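Local structure of enoyl-CoA hydratase (Mycobacterium smegmatis, 3PE8) at residues A[23-28]-A[60-65]; A[31-36]-A[68-73]; A[56-61]-A[94-99]; A[116-121]-A[181-186]. The protein probably catalyses the reversible hydration of enoyl-CoA thioesters, as crotonase-family relatives do, and binds a zinc ion. All coordinates share one frame; numbering follows the deposited sequence. Where two conformers were deposited one is given.

Interaction 1 (A[23-28]-A[60-65])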
loop_
_atom_site.group_PDB
_atom_site.type_symbol
_atom_site.label_atom_id
_atom_site.label_comp_id
_atom_site.label_asym_id
_atom_site.label_seq_id
_atom_site.Cartn_x
_atom_site.Cartn_y
_atom_site.Cartn_z
ATOM N N THR A 23 -20.519 -23.898 -19.600
ATOM C CA THR A 23 -20.281 -23.558 -21.014
ATOM C C THR A 23 -21.195 -22.410 -21.404
ATOM O O THR A 23 -22.407 -22.590 -21.459
ATOM C CB THR A 23 -20.501 -24.765 -21.928
ATOM O OG1 THR A 23 -19.647 -25.865 -21.514
ATOM C CG2 THR A 23 -20.210 -24.377 -23.403
ATOM N N LEU A 24 -20.617 -21.230 -21.672
ATOM C CA LEU A 24 -21.359 -20.089 -22.210
ATOM C C LEU A 24 -22.002 -20.532 -23.526
ATOM O O LEU A 24 -21.323 -21.071 -24.380
ATOM C CB LEU A 24 -20.440 -18.898 -22.467
ATOM C CG LEU A 24 -19.538 -18.428 -21.316
ATOM C CD1 LEU A 24 -18.627 -17.320 -21.853
ATOM C CD2 LEU A 24 -20.339 -17.924 -20.108
ATOM N N ASN A 25 -23.313 -20.366 -23.664
ATOM C CA ASN A 25 -24.039 -21.018 -24.743
ATOM C C ASN A 25 -24.978 -20.064 -25.509
ATOM O O ASN A 25 -26.198 -20.303 -25.619
ATOM C CB ASN A 25 -24.814 -22.263 -24.226
ATOM C CG ASN A 25 -25.297 -23.151 -25.360
ATOM O OD1 ASN A 25 -24.575 -23.353 -26.355
ATOM N ND2 ASN A 25 -26.518 -23.672 -25.228
ATOM N N ARG A 26 -24.393 -18.985 -26.019
ATOM C CA ARG A 26 -25.102 -18.122 -26.958
ATOM C C ARG A 26 -24.229 -17.962 -28.190
ATOM O O ARG A 26 -23.873 -16.845 -28.560
ATOM C CB ARG A 26 -25.446 -16.745 -26.356
ATOM C CG ARG A 26 -26.307 -16.783 -25.091
ATOM C CD ARG A 26 -26.556 -15.398 -24.589
ATOM N NE ARG A 26 -27.462 -14.667 -25.491
ATOM C CZ ARG A 26 -27.248 -13.477 -26.052
ATOM N NH1 ARG A 26 -26.116 -12.790 -25.862
ATOM N NH2 ARG A 26 -28.207 -12.946 -26.811
ATOM N N PRO A 27 -23.920 -19.080 -28.864
ATOM C CA PRO A 27 -22.982 -18.953 -29.985
ATOM C C PRO A 27 -23.530 -18.105 -31.128
ATOM O O PRO A 27 -22.757 -17.480 -31.867
ATOM C CB PRO A 27 -22.743 -20.408 -30.413
ATOM C CG PRO A 27 -23.880 -21.179 -29.863
ATOM C CD PRO A 27 -24.254 -20.488 -28.593
ATOM N N GLN A 28 -24.848 -18.067 -31.283
ATOM C CA GLN A 28 -25.481 -17.243 -32.301
ATOM C C GLN A 28 -25.177 -15.754 -32.114
ATOM O O GLN A 28 -25.356 -14.968 -33.041
ATOM C CB GLN A 28 -27.006 -17.507 -32.304
ATOM C CG GLN A 28 -27.742 -17.011 -31.029
ATOM C CD GLN A 28 -27.689 -17.919 -29.763
ATOM O OE1 GLN A 28 -27.009 -18.969 -29.695
ATOM N NE2 GLN A 28 -28.475 -17.508 -28.756
ATOM N N THR A 60 -15.914 -22.434 -20.139
ATOM C CA THR A 60 -15.545 -22.452 -21.552
ATOM C C THR A 60 -16.692 -21.870 -22.333
ATOM O O THR A 60 -17.745 -21.566 -21.755
ATOM C CB THR A 60 -15.122 -23.872 -21.998
ATOM O OG1 THR A 60 -14.408 -23.802 -23.243
ATOM C CG2 THR A 60 -16.303 -24.849 -22.137
ATOM N N GLY A 61 -16.501 -21.727 -23.632
ATOM C CA GLY A 61 -17.576 -21.247 -24.511
ATOM C C GLY A 61 -17.965 -22.250 -25.571
ATOM O O GLY A 61 -17.124 -23.019 -26.057
ATOM N N ALA A 62 -19.226 -22.206 -25.984
ATOM C CA ALA A 62 -19.650 -22.909 -27.183
ATOM C C ALA A 62 -18.837 -22.396 -28.365
ATOM O O ALA A 62 -18.623 -21.201 -28.477
ATOM C CB ALA A 62 -21.153 -22.698 -27.415
ATOM N N ASP A 63 -18.352 -23.274 -29.230
ATOM C CA ASP A 63 -17.512 -22.831 -30.342
ATOM C C ASP A 63 -18.266 -21.904 -31.318
ATOM O O ASP A 63 -19.500 -21.978 -31.434
ATOM C CB ASP A 63 -16.957 -24.026 -31.128
ATOM C CG ASP A 63 -15.651 -24.595 -30.544
ATOM O OD1 ASP A 63 -14.942 -23.921 -29.798
ATOM O OD2 ASP A 63 -15.308 -25.749 -30.942
ATOM N N PRO A 64 -17.523 -21.060 -32.054
ATOM C CA PRO A 64 -16.061 -20.976 -32.112
ATOM C C PRO A 64 -15.454 -19.814 -31.349
ATOM O O PRO A 64 -14.236 -19.615 -31.443
ATOM C CB PRO A 64 -15.826 -20.781 -33.597
ATOM C CG PRO A 64 -16.974 -19.818 -33.970
ATOM C CD PRO A 64 -18.153 -20.300 -33.156
ATOM N N VAL A 65 -16.270 -19.061 -30.611
ATOM C CA VAL A 65 -15.821 -17.877 -29.878
ATOM C C VAL A 65 -15.894 -18.213 -28.388
ATOM O O VAL A 65 -16.798 -18.919 -27.969
ATOM C CB VAL A 65 -16.684 -16.664 -30.249
ATOM C CG1 VAL A 65 -16.387 -15.470 -29.324
ATOM C CG2 VAL A 65 -16.484 -16.280 -31.731
#
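The backbone N and O of Leu24 are both held by segment 60-65, where two parallel strands of the crotonase fold run out of their sheet. These strands, 19-24 and 56-61, are the two strands of a beta-alpha-beta unit with helix 35-50. Leu24 N donates to Thr60 O over 2.9 Å, the donor lying in the carbonyl plane. Leu24 O then accepts from Ala62 N, also at 2.9 Å and with a fairly straight N-H...O angle of 167°. Thr60 O has a further, weaker visitor in the CA-H of Thr23. The threonine side chains run alongside each other on one face of the sheet, with Thr23 OG1 3.6 Å from Thr60 CG2. Thr60 OG1 is not spent on this pair, because it bonds to Ala98 O on the next strand. Beyond the last bridge the polar ends are satisfied by flanking loops: Asn25 ND2 bonds to Pro9 O, the carboxylate of Asp63 holds His180 and Asn100, and Ala62 O accepts from Asn31 ND2. Ala62 points toward segment 23-28. Its CB sits 3.4 Å from Leu24 O, 4.0 Å from Pro27 CG and 3.6 Å from Asn25 OD1.

Interaction 2 (A[31-36]-A[68-73])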
loop_
_atom_site.group_PDB
_atom_site.type_symbol
_atom_site.label_atom_id
_atom_site.label_comp_id
_atom_site.label_asym_id
_atom_site.label_seq_id
_atom_site.Cartn_x
_atom_site.Cartn_y
_atom_site.Cartn_z
ATOM N N ASN A 31 -21.433 -15.693 -27.836
ATOM C CA ASN A 31 -21.465 -15.855 -26.401
ATOM C C ASN A 31 -21.435 -14.525 -25.670
ATOM O O ASN A 31 -20.918 -14.438 -24.556
ATOM C CB ASN A 31 -20.311 -16.775 -25.950
ATOM C CG ASN A 31 -20.476 -18.190 -26.462
ATOM O OD1 ASN A 31 -21.614 -18.643 -26.690
ATOM N ND2 ASN A 31 -19.353 -18.877 -26.692
ATOM N N ALA A 32 -22.012 -13.500 -26.283
ATOM C CA ALA A 32 -22.094 -12.179 -25.661
ATOM C C ALA A 32 -22.855 -12.281 -24.335
ATOM O O ALA A 32 -23.826 -13.063 -24.187
ATOM C CB ALA A 32 -22.745 -11.165 -26.621
ATOM N N LEU A 33 -22.401 -11.493 -23.364
ATOM C CA LEU A 33 -22.941 -11.527 -22.009
ATOM C C LEU A 33 -24.159 -10.609 -21.897
ATOM O O LEU A 33 -24.067 -9.418 -21.532
ATOM C CB LEU A 33 -21.867 -11.123 -21.011
ATOM C CG LEU A 33 -20.626 -11.999 -21.062
ATOM C CD1 LEU A 33 -19.567 -11.430 -20.148
ATOM C CD2 LEU A 33 -20.883 -13.481 -20.755
ATOM N N SER A 34 -25.294 -11.169 -22.280
ATOM C CA SER A 34 -26.587 -10.553 -22.066
ATOM C C SER A 34 -26.838 -10.501 -20.577
ATOM O O SER A 34 -26.173 -11.176 -19.788
ATOM C CB SER A 34 -27.687 -11.368 -22.746
ATOM O OG SER A 34 -27.746 -12.696 -22.238
ATOM N N ALA A 35 -27.833 -9.720 -20.198
ATOM C CA ALA A 35 -28.260 -9.681 -18.799
ATOM C C ALA A 35 -28.584 -11.062 -18.278
ATOM O O ALA A 35 -28.177 -11.424 -17.180
ATOM C CB ALA A 35 -29.497 -8.707 -18.641
ATOM N N GLU A 36 -29.327 -11.837 -19.057
ATOM C CA GLU A 36 -29.666 -13.207 -18.672
ATOM C C GLU A 36 -28.442 -14.095 -18.494
ATOM O O GLU A 36 -28.335 -14.810 -17.503
ATOM C CB GLU A 36 -30.631 -13.850 -19.681
ATOM C CG GLU A 36 -31.114 -15.241 -19.269
ATOM C CD GLU A 36 -31.860 -15.992 -20.372
ATOM O OE1 GLU A 36 -31.975 -15.458 -21.506
ATOM O OE2 GLU A 36 -32.314 -17.131 -20.086
ATOM N N ALA A 68 -17.381 -12.700 -26.743
ATOM C CA ALA A 68 -17.146 -11.427 -27.446
ATOM C C ALA A 68 -17.332 -10.205 -26.571
ATOM O O ALA A 68 -17.122 -9.107 -27.075
ATOM C CB ALA A 68 -18.075 -11.324 -28.674
ATOM N N GLY A 69 -17.751 -10.382 -25.311
ATOM C CA GLY A 69 -17.936 -9.260 -24.368
ATOM C C GLY A 69 -19.396 -9.038 -24.008
ATOM O O GLY A 69 -20.244 -9.865 -24.262
ATOM N N LEU A 70 -19.674 -7.874 -23.436
ATOM C CA LEU A 70 -21.037 -7.524 -23.044
ATOM C C LEU A 70 -21.895 -7.430 -24.291
ATOM O O LEU A 70 -21.405 -7.049 -25.372
ATOM C CB LEU A 70 -21.020 -6.202 -22.270
ATOM C CG LEU A 70 -20.979 -6.313 -20.746
ATOM C CD1 LEU A 70 -19.969 -7.309 -20.177
ATOM C CD2 LEU A 70 -20.744 -4.870 -20.175
ATOM N N ASP A 71 -23.173 -7.817 -24.172
ATOM C CA ASP A 71 -24.111 -7.701 -25.294
ATOM C C ASP A 71 -24.442 -6.207 -25.452
ATOM O O ASP A 71 -25.206 -5.641 -24.668
ATOM C CB ASP A 71 -25.366 -8.575 -25.062
ATOM C CG ASP A 71 -26.172 -8.820 -26.347
ATOM O OD1 ASP A 71 -26.535 -7.807 -27.001
ATOM O OD2 ASP A 71 -26.445 -10.007 -26.707
ATOM N N LEU A 72 -23.808 -5.571 -26.435
ATOM C CA LEU A 72 -23.931 -4.123 -26.631
ATOM C C LEU A 72 -25.255 -3.776 -27.321
ATOM O O LEU A 72 -25.810 -2.680 -27.118
ATOM C CB LEU A 72 -22.759 -3.593 -27.461
ATOM N N LYS A 73 -25.738 -4.706 -28.149
ATOM C CA LYS A 73 -27.047 -4.584 -28.797
ATOM C C LYS A 73 -28.119 -4.394 -27.731
ATOM O O LYS A 73 -28.909 -3.440 -27.770
ATOM C CB LYS A 73 -27.344 -5.853 -29.602
#
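Gly69 O receives the shortest polar bond of this contact, from Leu33 N at 2.8 Å, nearly straight at the hydrogen (169°) although the donor is tilted 24° from the carbonyl plane. The CA-H of Ala32 approaches the same oxygen. Leu33 O accepts a weak bond from Asp71 N at 3.2 Å, so Leu33 and Leu70 form a single backbone bridge. Leu33 is also the centre of an inverse gamma turn, closed by a weak bond from Ser34 N to Ala32 O. Asp71 points toward segment 31-36, its CB 3.8 Å from Ser34 CA. With CG anti to the backbone N (chi1 -163°), its carboxylate is turned to Ala32, OD2 standing 3.9 Å from Ala32 CB. OD2 is held by a salt bridge to Arg26, OD1 by Glu74 N. Arg26 NH1 also binds Ala32 O and thus ties both segments together. The leucines meet at a slant, Leu33 CD1 4.1 Å from Leu70 CD1. Ser34 N-caps helix 35-50 through OG to Leu37 N. The bridge joins the start of helix 35-50 to the loop after strand 56-61; the Leu70 side chain is about 5 Å from the zinc ion, and Leu70 N probably serves, as in relatives, in the crotonase oxyanion hole.

Interaction 3 (A[56-61]-A[94-99])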
loop_
_atom_site.group_PDB
_atom_site.type_symbol
_atom_site.label_atom_id
_atom_site.label_comp_id
_atom_site.label_asym_id
_atom_site.label_seq_id
_atom_site.Cartn_x
_atom_site.Cartn_y
_atom_site.Cartn_z
ATOM N N VAL A 56 -13.882 -28.415 -8.462
ATOM C CA VAL A 56 -13.206 -27.588 -9.469
ATOM C C VAL A 56 -14.224 -27.176 -10.528
ATOM O O VAL A 56 -15.163 -27.942 -10.830
ATOM C CB VAL A 56 -12.011 -28.348 -10.165
ATOM C CG1 VAL A 56 -11.346 -27.521 -11.263
ATOM C CG2 VAL A 56 -10.963 -28.781 -9.107
ATOM N N VAL A 57 -14.101 -25.937 -11.012
ATOM C CA VAL A 57 -14.929 -25.419 -12.102
ATOM C C VAL A 57 -14.075 -25.207 -13.366
ATOM O O VAL A 57 -12.938 -24.681 -13.268
ATOM C CB VAL A 57 -15.603 -24.068 -11.712
ATOM C CG1 VAL A 57 -16.418 -23.509 -12.877
ATOM C CG2 VAL A 57 -16.545 -24.239 -10.484
ATOM N N ILE A 58 -14.612 -25.603 -14.527
ATOM C CA ILE A 58 -14.077 -25.204 -15.831
ATOM C C ILE A 58 -15.071 -24.266 -16.486
ATOM O O ILE A 58 -16.262 -24.609 -16.567
ATOM C CB ILE A 58 -13.820 -26.445 -16.752
ATOM C CG1 ILE A 58 -12.785 -27.379 -16.122
ATOM C CG2 ILE A 58 -13.401 -26.012 -18.179
ATOM C CD1 ILE A 58 -12.648 -28.731 -16.810
ATOM N N VAL A 59 -14.591 -23.135 -16.987
ATOM C CA VAL A 59 -15.420 -22.223 -17.750
ATOM C C VAL A 59 -14.964 -22.269 -19.201
ATOM O O VAL A 59 -13.772 -22.133 -19.466
ATOM C CB VAL A 59 -15.325 -20.770 -17.233
ATOM C CG1 VAL A 59 -16.118 -19.788 -18.154
ATOM C CG2 VAL A 59 -15.868 -20.634 -15.805
ATOM N N THR A 60 -15.914 -22.434 -20.139
ATOM C CA THR A 60 -15.545 -22.452 -21.552
ATOM C C THR A 60 -16.692 -21.870 -22.333
ATOM O O THR A 60 -17.745 -21.566 -21.755
ATOM C CB THR A 60 -15.122 -23.872 -21.998
ATOM O OG1 THR A 60 -14.408 -23.802 -23.243
ATOM C CG2 THR A 60 -16.303 -24.849 -22.137
ATOM N N GLY A 61 -16.501 -21.727 -23.632
ATOM C CA GLY A 61 -17.576 -21.247 -24.511
ATOM C C GLY A 61 -17.965 -22.250 -25.571
ATOM O O GLY A 61 -17.124 -23.019 -26.057
ATOM N N PRO A 94 -11.090 -23.815 -7.260
ATOM C CA PRO A 94 -10.425 -23.313 -8.426
ATOM C C PRO A 94 -11.292 -23.237 -9.675
ATOM O O PRO A 94 -12.094 -24.125 -9.920
ATOM C CB PRO A 94 -9.320 -24.335 -8.678
ATOM C CG PRO A 94 -9.161 -25.085 -7.454
ATOM C CD PRO A 94 -10.421 -24.996 -6.699
ATOM N N VAL A 95 -11.089 -22.180 -10.458
ATOM C CA VAL A 95 -11.767 -21.950 -11.732
ATOM C C VAL A 95 -10.733 -21.932 -12.852
ATOM O O VAL A 95 -9.821 -21.105 -12.859
ATOM C CB VAL A 95 -12.548 -20.620 -11.763
ATOM C CG1 VAL A 95 -13.230 -20.423 -13.131
ATOM C CG2 VAL A 95 -13.627 -20.615 -10.663
ATOM N N ILE A 96 -10.863 -22.876 -13.767
ATOM C CA ILE A 96 -9.984 -23.050 -14.927
ATOM C C ILE A 96 -10.741 -22.512 -16.130
ATOM O O ILE A 96 -11.875 -22.934 -16.391
ATOM C CB ILE A 96 -9.664 -24.526 -15.206
ATOM C CG1 ILE A 96 -8.859 -25.119 -14.071
ATOM C CG2 ILE A 96 -8.879 -24.656 -16.585
ATOM C CD1 ILE A 96 -8.891 -26.674 -14.032
ATOM N N GLY A 97 -10.158 -21.535 -16.820
ATOM C CA GLY A 97 -10.739 -21.055 -18.081
ATOM C C GLY A 97 -10.148 -21.820 -19.228
ATOM O O GLY A 97 -8.901 -21.821 -19.398
ATOM N N ALA A 98 -10.999 -22.483 -20.028
ATOM C CA ALA A 98 -10.565 -23.209 -21.229
ATOM C C ALA A 98 -10.983 -22.343 -22.398
ATOM O O ALA A 98 -12.158 -22.321 -22.812
ATOM C CB ALA A 98 -11.194 -24.606 -21.285
ATOM N N ILE A 99 -10.031 -21.560 -22.877
ATOM C CA ILE A 99 -10.342 -20.513 -23.876
ATOM C C ILE A 99 -10.295 -21.118 -25.265
ATOM O O ILE A 99 -9.207 -21.414 -25.799
ATOM C CB ILE A 99 -9.384 -19.348 -23.759
ATOM C CG1 ILE A 99 -9.213 -18.870 -22.294
ATOM C CG2 ILE A 99 -9.881 -18.188 -24.655
ATOM C CD1 ILE A 99 -10.557 -18.522 -21.593
#
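Val59 and Val95 meet obliquely on one face of a parallel strand pair, the methyl carbons Val59 CG2 and Val95 CG1 standing 3.8 Å apart. Val57 shares this face and presents its branch point rather than a methyl tip: Val57 CB lies 4.1 Å from Val95 CG2. Gly97 occupies the next position there and brings only its backbone. The other face carries Ile58, Thr60, Ile96 and Ala98. Ile58 CG2, anti to the backbone N, extends to Ala98 CB at 4.1 Å. At the start of the pair Ile96 reaches back to Val56 on the neighbouring strand, Ile96 CD1 meeting Val56 CG1 at 3.8 Å in another slanting contact, and Pro94 touches Leu158 of a second subunit. The two strand axes differ by 24° in direction, the usual twist of a parallel pair. Four backbone bonds set their register: Val57 N to Pro94 O, Ile96 N to Val57 O, Val59 N to Ile96 O and Ala98 N to Val59 O, of which the first is almost straight (177°). Toward the C-terminal end the side chain of Thr60 joins in. With chi1 -163°, OG1 is anti to the backbone N and donates to Ala98 O over 2.7 Å, a buried hydroxyl bonding to a main-chain carbonyl. In this central part of the crotonase sheet, strand 19-24 continues the hydrogen bonding from 56-61, and strand 116-120 does so from 95-99. Helix 35-50 packs on the face of Val57 and Val59 through Ala48 and Phe41, while helix 183-195 brings Leu184 and Ala187 against Ile58.

Interaction 4 (A[116-121]-A[181-186])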
loop_
_atom_site.group_PDB
_atom_site.type_symbol
_atom_site.label_atom_id
_atom_site.label_comp_id
_atom_site.label_asym_id
_atom_site.label_seq_id
_atom_site.Cartn_x
_atom_site.Cartn_y
_atom_site.Cartn_z
ATOM N N ILE A 116 -6.651 -20.105 -13.516
ATOM C CA ILE A 116 -5.708 -20.809 -14.404
ATOM C C ILE A 116 -6.345 -20.807 -15.800
ATOM O O ILE A 116 -7.512 -21.137 -15.928
ATOM C CB ILE A 116 -5.559 -22.300 -13.986
ATOM C CG1 ILE A 116 -5.007 -22.432 -12.562
ATOM C CG2 ILE A 116 -4.728 -23.050 -15.058
ATOM C CD1 ILE A 116 -5.186 -23.903 -11.955
ATOM N N LEU A 117 -5.595 -20.424 -16.817
ATOM C CA LEU A 117 -6.088 -20.480 -18.196
ATOM C C LEU A 117 -5.307 -21.501 -19.010
ATOM O O LEU A 117 -4.061 -21.606 -18.891
ATOM C CB LEU A 117 -5.971 -19.121 -18.885
ATOM C CG LEU A 117 -6.807 -17.962 -18.335
ATOM C CD1 LEU A 117 -6.670 -16.690 -19.189
ATOM C CD2 LEU A 117 -8.295 -18.372 -18.266
ATOM N N ILE A 118 -6.039 -22.230 -19.849
ATOM C CA ILE A 118 -5.500 -23.075 -20.889
ATOM C C ILE A 118 -6.158 -22.628 -22.188
ATOM O O ILE A 118 -7.325 -22.321 -22.201
ATOM C CB ILE A 118 -5.831 -24.547 -20.625
ATOM C CG1 ILE A 118 -5.217 -25.000 -19.288
ATOM C CG2 ILE A 118 -5.334 -25.431 -21.803
ATOM C CD1 ILE A 118 -5.828 -26.353 -18.768
ATOM N N ALA A 119 -5.398 -22.560 -23.281
ATOM C CA ALA A 119 -5.911 -22.046 -24.543
ATOM C C ALA A 119 -5.839 -23.062 -25.651
ATOM O O ALA A 119 -4.876 -23.778 -25.764
ATOM C CB ALA A 119 -5.120 -20.814 -24.997
ATOM N N SER A 120 -6.867 -23.079 -26.481
ATOM C CA SER A 120 -6.779 -23.653 -27.812
ATOM C C SER A 120 -5.793 -22.845 -28.673
ATOM O O SER A 120 -5.615 -21.620 -28.479
ATOM C CB SER A 120 -8.182 -23.610 -28.441
ATOM O OG SER A 120 -8.140 -23.983 -29.780
ATOM N N GLU A 121 -5.213 -23.527 -29.668
ATOM C CA GLU A 121 -4.414 -22.893 -30.695
ATOM C C GLU A 121 -5.232 -21.768 -31.376
ATOM O O GLU A 121 -4.661 -20.812 -31.887
ATOM C CB GLU A 121 -3.975 -23.942 -31.735
ATOM C CG GLU A 121 -5.174 -24.587 -32.474
ATOM C CD GLU A 121 -4.862 -25.922 -33.153
ATOM O OE1 GLU A 121 -3.669 -26.180 -33.482
ATOM O OE2 GLU A 121 -5.806 -26.733 -33.350
ATOM N N ASP A 181 -8.982 -29.573 -30.621
ATOM C CA ASP A 181 -9.827 -30.700 -30.226
ATOM C C ASP A 181 -9.356 -31.372 -28.923
ATOM O O ASP A 181 -10.032 -32.259 -28.407
ATOM C CB ASP A 181 -10.002 -31.688 -31.381
ATOM C CG ASP A 181 -10.785 -31.094 -32.564
ATOM O OD1 ASP A 181 -11.550 -30.105 -32.424
ATOM O OD2 ASP A 181 -10.626 -31.655 -33.658
ATOM N N ASP A 182 -8.235 -30.899 -28.358
ATOM C CA ASP A 182 -7.718 -31.356 -27.084
ATOM C C ASP A 182 -7.965 -30.384 -25.926
ATOM O O ASP A 182 -7.519 -30.617 -24.824
ATOM C CB ASP A 182 -6.215 -31.554 -27.226
ATOM C CG ASP A 182 -5.863 -32.671 -28.183
ATOM O OD1 ASP A 182 -6.691 -33.623 -28.350
ATOM O OD2 ASP A 182 -4.734 -32.600 -28.768
ATOM N N LEU A 183 -8.655 -29.273 -26.188
ATOM C CA LEU A 183 -8.788 -28.216 -25.185
ATOM C C LEU A 183 -9.457 -28.721 -23.903
ATOM O O LEU A 183 -8.897 -28.580 -22.811
ATOM C CB LEU A 183 -9.618 -27.046 -25.741
ATOM C CG LEU A 183 -9.909 -25.964 -24.696
ATOM C CD1 LEU A 183 -8.625 -25.400 -24.174
ATOM C CD2 LEU A 183 -10.821 -24.852 -25.305
ATOM N N LEU A 184 -10.656 -29.274 -24.006
ATOM C CA LEU A 184 -11.333 -29.747 -22.791
ATOM C C LEU A 184 -10.666 -31.005 -22.211
ATOM O O LEU A 184 -10.630 -31.148 -21.003
ATOM C CB LEU A 184 -12.831 -29.924 -22.984
ATOM C CG LEU A 184 -13.691 -28.635 -22.813
ATOM C CD1 LEU A 184 -13.824 -28.192 -21.318
ATOM C CD2 LEU A 184 -13.219 -27.484 -23.607
ATOM N N THR A 185 -10.078 -31.860 -23.047
ATOM C CA THR A 185 -9.190 -32.918 -22.557
ATOM C C THR A 185 -8.112 -32.349 -21.625
ATOM O O THR A 185 -7.875 -32.851 -20.507
ATOM C CB THR A 185 -8.535 -33.648 -23.749
ATOM O OG1 THR A 185 -9.555 -34.168 -24.574
ATOM C CG2 THR A 185 -7.624 -34.815 -23.250
ATOM N N ALA A 186 -7.422 -31.301 -22.069
ATOM C CA ALA A 186 -6.387 -30.706 -21.275
ATOM C C ALA A 186 -6.868 -30.088 -19.995
ATOM O O ALA A 186 -6.187 -30.166 -18.944
ATOM C CB ALA A 186 -5.600 -29.633 -22.104
#
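Ile118 and Leu183 join a strand to a helix in the crotonase fold: strand 116-120 of the main sheet is met by the first turn of helix 183-195. The contact is apolar. The two side chains pass one another running in opposing senses, each pointing toward the other segment, and bring Ile118 CG2 within 4.1 Å of Leu183 CD1. In Ile118 chi1 of -61° puts CG1 beside the backbone N and CG2 anti to it, while the CG1 branch brings CD1 to the carbonyl oxygen Ala186 O at 3.8 Å. Ala186, one helical turn after Leu183, adds its CB, 4.2 Å from Ile118 CG2, so that one methyl of the isoleucine rests against two helix residues. A second kind of contact is side chain on backbone. Leu183 CD1 lies along the end of the strand, 3.9 Å from both Ile118 O and Ala119 C. Polar groups here find their partners in the flanking chain or in the helix itself. Ser120 OG bonds to His180 ND1 and to Asn122 N, and Ala186 N bonds to Asp182 O within the helix turn. Leu183 also packs on Ala98, and Ile118 touches Arg155 of a second subunit. At the end of the strand Leu183 CD1 makes its closest approach, 3.7 Å from Ser120 N, while its sister methyl CD2 stands 4.3 Å from Ser120 CB.

Interactions 1, 3 and 4 all draw on one sheet, while interaction 2 lies largely in loops beside the zinc. Interactions 1 and 3 share Thr60 and Gly61 on strand 56-61, their centres about 13 Å apart. Interaction 4 continues from interaction 3 by way of backbone bonds between 95-99 and 116-120, such as Gly97 N to Ile116 O at 2.8 Å. Interaction 2 leaves the sheet but is tied to interaction 1 by a probable hydrogen bond from Asn31 N to Arg26 O, 2.8 Å. It lies nearest the zinc held by Glu109 and His129, whereas the side chain of Leu24 in interaction 1 is about 14 Å from the zinc ion and interaction 4 is remote.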